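PDB 1SQH: RE68036p from Drosophila melanogaster, which is of unproven function but may act as an N-acyltransferase that transfers an acyl group to glycine. Local coordinates for residues L64-Y69 against S84-I89; T145-R150 against E295-V300. All coordinates share one frame; numbering follows the deposited sequence.

Contact 1 of 2, residues L64-Y69 against S84-I89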
ATOM      1  N   LEU A  64      10.640  -1.460   2.828  1.00 29.91           N
ATOM      2  CA  LEU A  64       9.821  -1.531   4.037  1.00 30.13           C
ATOM      3  C   LEU A  64       9.992  -0.282   4.923  1.00 30.48           C
ATOM      4  O   LEU A  64       9.582  -0.268   6.088  1.00 30.46           O
ATOM      5  CB  LEU A  64      10.186  -2.787   4.834  1.00 29.29           C
ATOM      6  CG  LEU A  64       9.370  -4.057   4.557  1.00 32.07           C
ATOM      7  CD1 LEU A  64       9.207  -4.268   3.068  1.00 32.27           C
ATOM      8  CD2 LEU A  64      10.046  -5.260   5.206  1.00 33.79           C
ATOM      9  N   ARG A  65      10.596   0.765   4.365  1.00 29.27           N
ATOM     10  CA  ARG A  65      10.826   2.002   5.102  1.00 27.74           C
ATOM     11  C   ARG A  65      10.160   3.196   4.430  1.00 27.18           C
ATOM     12  O   ARG A  65       9.842   3.161   3.245  1.00 27.90           O
ATOM     13  CB  ARG A  65      12.333   2.292   5.215  1.00 27.72           C
ATOM     14  CG  ARG A  65      13.225   1.090   5.547  1.00 29.45           C
ATOM     15  CD  ARG A  65      12.630   0.244   6.653  1.00 31.87           C
ATOM     16  NE  ARG A  65      13.277   0.396   7.953  1.00 34.17           N
ATOM     17  CZ  ARG A  65      14.351  -0.282   8.340  1.00 37.03           C
ATOM     18  NH1 ARG A  65      14.922  -1.163   7.525  1.00 38.09           N
ATOM     19  NH2 ARG A  65      14.836  -0.103   9.558  1.00 36.88           N
ATOM     20  N   LYS A  66       9.952   4.256   5.199  1.00 26.13           N
ATOM     21  CA  LYS A  66       9.367   5.485   4.677  1.00 27.18           C
ATOM     22  C   LYS A  66       9.910   6.656   5.489  1.00 28.03           C
ATOM     23  O   LYS A  66      10.167   6.523   6.685  1.00 28.15           O
ATOM     24  CB  LYS A  66       7.836   5.472   4.786  1.00 24.64           C
ATOM     25  CG  LYS A  66       7.104   4.607   3.768  1.00 25.85           C
ATOM     26  CD  LYS A  66       5.605   4.945   3.756  1.00 26.95           C
ATOM     27  CE  LYS A  66       4.814   4.037   2.829  1.00 26.69           C
ATOM     28  NZ  LYS A  66       4.897   2.613   3.269  1.00 27.96           N
ATOM     29  N   GLN A  67      10.094   7.797   4.841  1.00 28.92           N
ATOM     30  CA  GLN A  67      10.579   8.980   5.539  1.00 29.96           C
ATOM     31  C   GLN A  67       9.482  10.037   5.453  1.00 28.54           C
ATOM     32  O   GLN A  67       9.143  10.524   4.373  1.00 26.43           O
ATOM     33  CB  GLN A  67      11.870   9.473   4.897  1.00 33.18           C
ATOM     34  CG  GLN A  67      13.011   8.474   5.026  1.00 38.28           C
ATOM     35  CD  GLN A  67      13.957   8.509   3.840  1.00 40.60           C
ATOM     36  OE1 GLN A  67      13.620   8.035   2.745  1.00 42.90           O
ATOM     37  NE2 GLN A  67      15.143   9.072   4.047  1.00 37.44           N
ATOM     38  N   PHE A  68       8.915  10.366   6.605  1.00 26.46           N
ATOM     39  CA  PHE A  68       7.836  11.334   6.665  1.00 27.45           C
ATOM     40  C   PHE A  68       8.365  12.751   6.832  1.00 27.66           C
ATOM     41  O   PHE A  68       9.381  12.965   7.499  1.00 27.73           O
ATOM     42  CB  PHE A  68       6.905  10.963   7.823  1.00 27.70           C
ATOM     43  CG  PHE A  68       6.195   9.645   7.626  1.00 26.98           C
ATOM     44  CD1 PHE A  68       5.032   9.575   6.856  1.00 26.76           C
ATOM     45  CD2 PHE A  68       6.705   8.471   8.180  1.00 25.80           C
ATOM     46  CE1 PHE A  68       4.385   8.358   6.634  1.00 27.42           C
ATOM     47  CE2 PHE A  68       6.068   7.247   7.966  1.00 27.68           C
ATOM     48  CZ  PHE A  68       4.903   7.192   7.190  1.00 27.05           C
ATOM     49  N   TYR A  69       7.689  13.715   6.216  1.00 27.14           N
ATOM     50  CA  TYR A  69       8.106  15.113   6.305  1.00 27.04           C
ATOM     51  C   TYR A  69       6.915  16.040   6.505  1.00 26.84           C
ATOM     52  O   TYR A  69       5.775  15.647   6.301  1.00 26.54           O
ATOM     53  CB  TYR A  69       8.813  15.567   5.019  1.00 27.22           C
ATOM     54  CG  TYR A  69      10.006  14.752   4.594  1.00 27.69           C
ATOM     55  CD1 TYR A  69       9.846  13.536   3.933  1.00 29.68           C
ATOM     56  CD2 TYR A  69      11.299  15.214   4.821  1.00 27.70           C
ATOM     57  CE1 TYR A  69      10.954  12.798   3.502  1.00 30.39           C
ATOM     58  CE2 TYR A  69      12.412  14.487   4.400  1.00 28.33           C
ATOM     59  CZ  TYR A  69      12.234  13.286   3.741  1.00 29.97           C
ATOM     60  OH  TYR A  69      13.326  12.572   3.306  1.00 28.79           O
ATOM     61  N   SER A  84       5.340  11.769   2.561  1.00 20.45           N
ATOM     62  CA  SER A  84       6.232  10.649   2.826  1.00 22.45           C
ATOM     63  C   SER A  84       6.969  10.295   1.540  1.00 22.05           C
ATOM     64  O   SER A  84       6.447  10.485   0.432  1.00 22.41           O
ATOM     65  CB  SER A  84       5.445   9.437   3.327  1.00 19.69           C
ATOM     66  OG  SER A  84       4.386   9.136   2.446  1.00 20.69           O
ATOM     67  N   LEU A  85       8.194   9.809   1.700  1.00 21.50           N
ATOM     68  CA  LEU A  85       9.016   9.405   0.575  1.00 20.80           C
ATOM     69  C   LEU A  85       9.435   7.960   0.798  1.00 19.55           C
ATOM     70  O   LEU A  85       9.938   7.612   1.875  1.00 17.95           O
ATOM     71  CB  LEU A  85      10.239  10.314   0.464  1.00 20.87           C
ATOM     72  CG  LEU A  85       9.960  11.762   0.030  1.00 20.53           C
ATOM     73  CD1 LEU A  85      11.282  12.540  -0.023  1.00 21.40           C
ATOM     74  CD2 LEU A  85       9.292  11.778  -1.330  1.00 20.06           C
ATOM     75  N   HIS A  86       9.195   7.133  -0.218  1.00 19.98           N
ATOM     76  CA  HIS A  86       9.504   5.702  -0.202  1.00 21.52           C
ATOM     77  C   HIS A  86      10.427   5.319  -1.361  1.00 22.11           C
ATOM     78  O   HIS A  86      10.365   5.902  -2.449  1.00 21.97           O
ATOM     79  CB  HIS A  86       8.193   4.898  -0.271  1.00 21.62           C
ATOM     80  CG  HIS A  86       8.379   3.418  -0.448  1.00 22.97           C
ATOM     81  ND1 HIS A  86       8.552   2.832  -1.686  1.00 21.39           N
ATOM     82  CD2 HIS A  86       8.393   2.405   0.453  1.00 21.94           C
ATOM     83  CE1 HIS A  86       8.660   1.523  -1.538  1.00 22.34           C
ATOM     84  NE2 HIS A  86       8.567   1.237  -0.250  1.00 22.11           N
ATOM     85  N   ARG A  87      11.278   4.328  -1.132  1.00 23.97           N
ATOM     86  CA  ARG A  87      12.204   3.894  -2.163  1.00 26.79           C
ATOM     87  C   ARG A  87      12.226   2.383  -2.390  1.00 27.82           C
ATOM     88  O   ARG A  87      12.283   1.600  -1.436  1.00 30.11           O
ATOM     89  CB  ARG A  87      13.619   4.362  -1.812  1.00 27.16           C
ATOM     90  CG  ARG A  87      14.657   4.108  -2.901  1.00 29.44           C
ATOM     91  CD  ARG A  87      15.240   5.431  -3.371  1.00 28.88           C
ATOM     92  NE  ARG A  87      14.746   5.859  -4.674  1.00 27.85           N
ATOM     93  CZ  ARG A  87      14.579   7.134  -5.019  1.00 29.70           C
ATOM     94  NH1 ARG A  87      14.855   8.101  -4.152  1.00 29.37           N
ATOM     95  NH2 ARG A  87      14.156   7.451  -6.236  1.00 30.65           N
ATOM     96  N   ASP A  88      12.160   1.992  -3.657  1.00 27.65           N
ATOM     97  CA  ASP A  88      12.252   0.594  -4.066  1.00 29.39           C
ATOM     98  C   ASP A  88      12.904   0.613  -5.455  1.00 29.66           C
ATOM     99  O   ASP A  88      14.125   0.592  -5.567  1.00 30.08           O
ATOM    100  CB  ASP A  88      10.880  -0.079  -4.126  1.00 29.90           C
ATOM    101  CG  ASP A  88      10.994  -1.580  -4.339  1.00 29.58           C
ATOM    102  OD1 ASP A  88      12.141  -2.045  -4.504  1.00 31.37           O
ATOM    103  OD2 ASP A  88       9.966  -2.293  -4.341  1.00 29.72           O
ATOM    104  N   ILE A  89      12.094   0.652  -6.508  1.00 30.79           N
ATOM    105  CA  ILE A  89      12.635   0.735  -7.861  1.00 32.00           C
ATOM    106  C   ILE A  89      12.710   2.225  -8.173  1.00 33.11           C
ATOM    107  O   ILE A  89      13.741   2.727  -8.620  1.00 33.52           O
ATOM    108  CB  ILE A  89      11.725   0.069  -8.897  1.00 31.95           C
ATOM    109  CG1 ILE A  89      11.729  -1.449  -8.701  1.00 31.44           C
ATOM    110  CG2 ILE A  89      12.209   0.414 -10.306  1.00 30.72           C
ATOM    111  CD1 ILE A  89      10.911  -2.184  -9.752  1.00 27.11           C
TER
HETATM  112  O   HOH W   1      11.630   3.257   1.291  1.00 22.88           O

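Contact 2 of 2, residues T145-R150 against E295-V300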
ATOM      1  N   THR A 145       6.491  15.034 -19.354  1.00 39.04           N
ATOM      2  CA  THR A 145       5.868  15.104 -20.671  1.00 40.29           C
ATOM      3  C   THR A 145       4.847  14.004 -20.919  1.00 40.52           C
ATOM      4  O   THR A 145       4.112  14.037 -21.909  1.00 40.59           O
ATOM      5  CB  THR A 145       6.932  15.042 -21.780  1.00 40.29           C
ATOM      6  OG1 THR A 145       7.595  13.771 -21.741  1.00 39.71           O
ATOM      7  CG2 THR A 145       7.961  16.142 -21.570  1.00 40.25           C
ATOM      8  N   ALA A 146       4.799  13.036 -20.011  1.00 40.51           N
ATOM      9  CA  ALA A 146       3.864  11.925 -20.125  1.00 39.62           C
ATOM     10  C   ALA A 146       3.557  11.349 -18.746  1.00 39.26           C
ATOM     11  O   ALA A 146       4.464  11.040 -17.964  1.00 37.79           O
ATOM     12  CB  ALA A 146       4.440  10.850 -21.030  1.00 40.89           C
ATOM     13  N   ILE A 147       2.266  11.209 -18.462  1.00 38.05           N
ATOM     14  CA  ILE A 147       1.798  10.689 -17.185  1.00 37.41           C
ATOM     15  C   ILE A 147       0.866   9.493 -17.388  1.00 35.89           C
ATOM     16  O   ILE A 147       0.115   9.439 -18.363  1.00 35.12           O
ATOM     17  CB  ILE A 147       1.047  11.789 -16.406  1.00 37.09           C
ATOM     18  CG1 ILE A 147       1.981  12.984 -16.169  1.00 35.68           C
ATOM     19  CG2 ILE A 147       0.530  11.232 -15.093  1.00 38.76           C
ATOM     20  CD1 ILE A 147       1.295  14.204 -15.596  1.00 32.54           C
ATOM     21  N   GLN A 148       0.927   8.536 -16.463  1.00 34.50           N
ATOM     22  CA  GLN A 148       0.088   7.335 -16.521  1.00 33.13           C
ATOM     23  C   GLN A 148      -0.716   7.218 -15.224  1.00 31.90           C
ATOM     24  O   GLN A 148      -0.277   6.593 -14.262  1.00 29.67           O
ATOM     25  CB  GLN A 148       0.962   6.085 -16.694  1.00 33.54           C
ATOM     26  CG  GLN A 148       1.732   6.036 -18.003  1.00 34.02           C
ATOM     27  CD  GLN A 148       2.897   5.055 -17.974  1.00 34.42           C
ATOM     28  OE1 GLN A 148       3.544   4.821 -18.994  1.00 36.32           O
ATOM     29  NE2 GLN A 148       3.175   4.487 -16.804  1.00 34.77           N
ATOM     30  N   PRO A 149      -1.899   7.835 -15.181  1.00 30.52           N
ATOM     31  CA  PRO A 149      -2.713   7.760 -13.968  1.00 30.51           C
ATOM     32  C   PRO A 149      -3.713   6.611 -14.029  1.00 30.92           C
ATOM     33  O   PRO A 149      -4.100   6.178 -15.117  1.00 31.68           O
ATOM     34  CB  PRO A 149      -3.406   9.121 -13.954  1.00 30.19           C
ATOM     35  CG  PRO A 149      -3.695   9.326 -15.410  1.00 29.05           C
ATOM     36  CD  PRO A 149      -2.424   8.856 -16.109  1.00 29.89           C
ATOM     37  N   ARG A 150      -4.121   6.106 -12.868  1.00 28.90           N
ATOM     38  CA  ARG A 150      -5.114   5.038 -12.825  1.00 29.45           C
ATOM     39  C   ARG A 150      -5.934   5.146 -11.554  1.00 28.30           C
ATOM     40  O   ARG A 150      -5.403   5.427 -10.481  1.00 29.49           O
ATOM     41  CB  ARG A 150      -4.460   3.652 -12.915  1.00 29.43           C
ATOM     42  CG  ARG A 150      -3.482   3.322 -11.806  1.00 32.84           C
ATOM     43  CD  ARG A 150      -2.754   2.023 -12.116  1.00 34.15           C
ATOM     44  NE  ARG A 150      -1.461   1.947 -11.439  1.00 37.56           N
ATOM     45  CZ  ARG A 150      -1.272   1.418 -10.236  1.00 35.97           C
ATOM     46  NH1 ARG A 150      -2.300   0.906  -9.566  1.00 36.14           N
ATOM     47  NH2 ARG A 150      -0.054   1.395  -9.714  1.00 31.95           N
ATOM     48  N   GLU A 295      -6.166   8.016  -6.801  1.00 25.17           N
ATOM     49  CA  GLU A 295      -5.418   7.765  -8.020  1.00 27.37           C
ATOM     50  C   GLU A 295      -3.968   7.433  -7.705  1.00 26.39           C
ATOM     51  O   GLU A 295      -3.416   7.865  -6.694  1.00 25.25           O
ATOM     52  CB  GLU A 295      -5.481   8.972  -8.976  1.00 28.80           C
ATOM     53  CG  GLU A 295      -6.645   8.922  -9.960  1.00 31.18           C
ATOM     54  CD  GLU A 295      -6.667  10.099 -10.927  1.00 33.75           C
ATOM     55  OE1 GLU A 295      -5.615  10.420 -11.515  1.00 37.16           O
ATOM     56  OE2 GLU A 295      -7.741  10.702 -11.114  1.00 34.72           O
ATOM     57  N   TRP A 296      -3.383   6.605  -8.559  1.00 25.93           N
ATOM     58  CA  TRP A 296      -1.980   6.245  -8.457  1.00 25.76           C
ATOM     59  C   TRP A 296      -1.445   6.916  -9.718  1.00 26.90           C
ATOM     60  O   TRP A 296      -1.819   6.548 -10.833  1.00 26.03           O
ATOM     61  CB  TRP A 296      -1.805   4.737  -8.527  1.00 23.24           C
ATOM     62  CG  TRP A 296      -1.365   4.129  -7.229  1.00 23.78           C
ATOM     63  CD1 TRP A 296      -0.128   3.631  -6.938  1.00 23.03           C
ATOM     64  CD2 TRP A 296      -2.164   3.945  -6.049  1.00 21.28           C
ATOM     65  NE1 TRP A 296      -0.103   3.143  -5.651  1.00 23.29           N
ATOM     66  CE2 TRP A 296      -1.339   3.324  -5.084  1.00 22.71           C
ATOM     67  CE3 TRP A 296      -3.494   4.244  -5.715  1.00 20.98           C
ATOM     68  CZ2 TRP A 296      -1.806   2.991  -3.796  1.00 20.83           C
ATOM     69  CZ3 TRP A 296      -3.958   3.912  -4.426  1.00 20.66           C
ATOM     70  CH2 TRP A 296      -3.111   3.291  -3.491  1.00 19.12           C
ATOM     71  N   ILE A 297      -0.605   7.927  -9.545  1.00 26.44           N
ATOM     72  CA  ILE A 297      -0.090   8.649 -10.694  1.00 27.32           C
ATOM     73  C   ILE A 297       1.371   8.345 -10.967  1.00 27.86           C
ATOM     74  O   ILE A 297       2.257   8.806 -10.245  1.00 29.52           O
ATOM     75  CB  ILE A 297      -0.258  10.159 -10.498  1.00 27.09           C
ATOM     76  CG1 ILE A 297      -1.718  10.471 -10.135  1.00 27.61           C
ATOM     77  CG2 ILE A 297       0.143  10.885 -11.759  1.00 27.40           C
ATOM     78  CD1 ILE A 297      -2.012  11.944  -9.897  1.00 24.84           C
ATOM     79  N   LYS A 298       1.614   7.556 -12.007  1.00 26.76           N
ATOM     80  CA  LYS A 298       2.971   7.200 -12.388  1.00 28.70           C
ATOM     81  C   LYS A 298       3.497   8.230 -13.386  1.00 30.42           C
ATOM     82  O   LYS A 298       2.934   8.398 -14.472  1.00 30.63           O
ATOM     83  CB  LYS A 298       2.980   5.802 -13.011  1.00 27.88           C
ATOM     84  CG  LYS A 298       4.284   5.383 -13.670  1.00 28.81           C
ATOM     85  CD  LYS A 298       5.458   5.369 -12.704  1.00 30.46           C
ATOM     86  CE  LYS A 298       6.708   4.851 -13.409  1.00 29.12           C
ATOM     87  NZ  LYS A 298       7.959   5.066 -12.631  1.00 27.17           N
ATOM     88  N   LEU A 299       4.559   8.932 -12.997  1.00 32.00           N
ATOM     89  CA  LEU A 299       5.195   9.933 -13.855  1.00 33.56           C
ATOM     90  C   LEU A 299       6.266   9.234 -14.691  1.00 33.87           C
ATOM     91  O   LEU A 299       7.099   8.509 -14.145  1.00 34.42           O
ATOM     92  CB  LEU A 299       5.843  11.027 -13.000  1.00 32.95           C
ATOM     93  CG  LEU A 299       4.999  12.223 -12.537  1.00 31.86           C
ATOM     94  CD1 LEU A 299       3.618  11.774 -12.140  1.00 32.49           C
ATOM     95  CD2 LEU A 299       5.699  12.919 -11.381  1.00 31.91           C
ATOM     96  N   VAL A 300       6.244   9.429 -16.008  1.00 35.44           N
ATOM     97  CA  VAL A 300       7.245   8.789 -16.870  1.00 36.91           C
ATOM     98  C   VAL A 300       8.549   9.585 -16.862  1.00 36.30           C
ATOM     99  O   VAL A 300       8.541  10.812 -16.977  1.00 33.39           O
ATOM    100  CB  VAL A 300       6.749   8.653 -18.338  1.00 39.41           C
ATOM    101  CG1 VAL A 300       5.302   8.178 -18.362  1.00 37.59           C
ATOM    102  CG2 VAL A 300       6.902   9.972 -19.076  1.00 41.26           C
TER
HETATM  103  O   HOH W   2       8.240  12.740 -18.789  1.00 44.25           O

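Contact 1 of 2, residues L64-Y69 against S84-I89
Tyr69 and Leu85 carry the apolar part of this contact: Leu85 CD1 lies 3.5 Å from Tyr69 CE1, the two side chains crossing at about a right angle. CG of Tyr69 stands anti to its own carbonyl carbon (chi1 -56°), beside the backbone N; from there the ring brings CE1 up to the leucine. An alanine at Tyr69 would probably leave Leu85 CD1 and CG without their aromatic neighbour and open a gap on this face. On the other face Phe68 meets Ser84, whose CB is 3.6 Å from Phe68 CD1. The backbones, running at 159° in segments 67-69 and 84-87, are joined at Gln67 and Leu85, an antiparallel hydrogen-bonded pair, Gln67 N to Leu85 O at 3.0 Å and Leu85 N to Gln67 O at 2.9 Å. Past Lys66 and His86 (CA atoms 4.9 Å apart) the backbones separate, and a water lies 2.7 Å from Arg65 O, to which it probably donates, and accepts from Arg87 N. His86 CD2 comes within 3.2 Å of Arg65 O, while Lys66 CG sits at the edge of the imidazole. Ser63 O holds His86 NE2, and Gln42 of helix 34-51 holds Lys66 NZ; Leu39 of that helix packs on Phe68. Two direct backbone bonds thus join the strand end of 64-69 to 84-87, while toward Arg65 the link passes through a bound water.

Contact 2 of 2, residues T145-R150 against E295-V300
Ile147 CG2 presses on Ile297 CG2 at 3.4 Å, tighter than usual for two methyl groups, and the two side chains cross obliquely. Both CG2 atoms are anti to their own backbone N, and Leu299 CD1 approaches Ile147 CG2 from 4.3 Å. Pro149 shares this face, which helix 129-141 covers through Val135 and Lys136; Glu295 OE1, 3.5 Å from Pro149 CB, forms a salt bridge with Lys136. Segments 147-150 and 295-299 run antiparallel at 166°, as part of strands 147-157 and 289-299 in the mixed sheet of an acetyltransferase-clan protein; on its far side 289-299 pairs with 123-128. Gln148 and Lys298 bond in both directions: Gln148 N reaches Lys298 O at 2.8 Å, whereas Lys298 N lies well above the plane of the Gln148 carbonyl. Their side chains lie side by side, NE2 of Gln148 3.4 Å from CG of Lys298, whose NZ is hydrogen-bonded to Gly121 O. Arg150 and Trp296 make the next two-bond pair, Trp296 N to Arg150 O at 3.0 Å. Trp296 CB sits 3.8 Å above the centre of the guanidinium, which is inclined 27° to the indole, and Arg150 NH2 also forms a salt bridge with Glu196. At the opposite end a water accepts from Thr145 N and donates to Val300 O.

From the N terminus, contact 1 comes first: strand 67-71 leads through helix 76-79 into strand 82-87, so 64-69 meets 84-89 after only 14 intervening residues. Contact 2 opens later, at 145-150, and closes, after 144 intervening residues, at 295-300, near the C terminus. The loops therefore follow in series, neither nesting nor crossing. The long one takes in the separate four-stranded sheet between 174 and 239 before the chain returns. Both pairings belong to the same mixed sheet, with strands 91-96 and 123-128 standing between 82-87 and 289-299. Their centres are 19 Å apart and their nearest atoms about 7 Å, so the contacts do not touch.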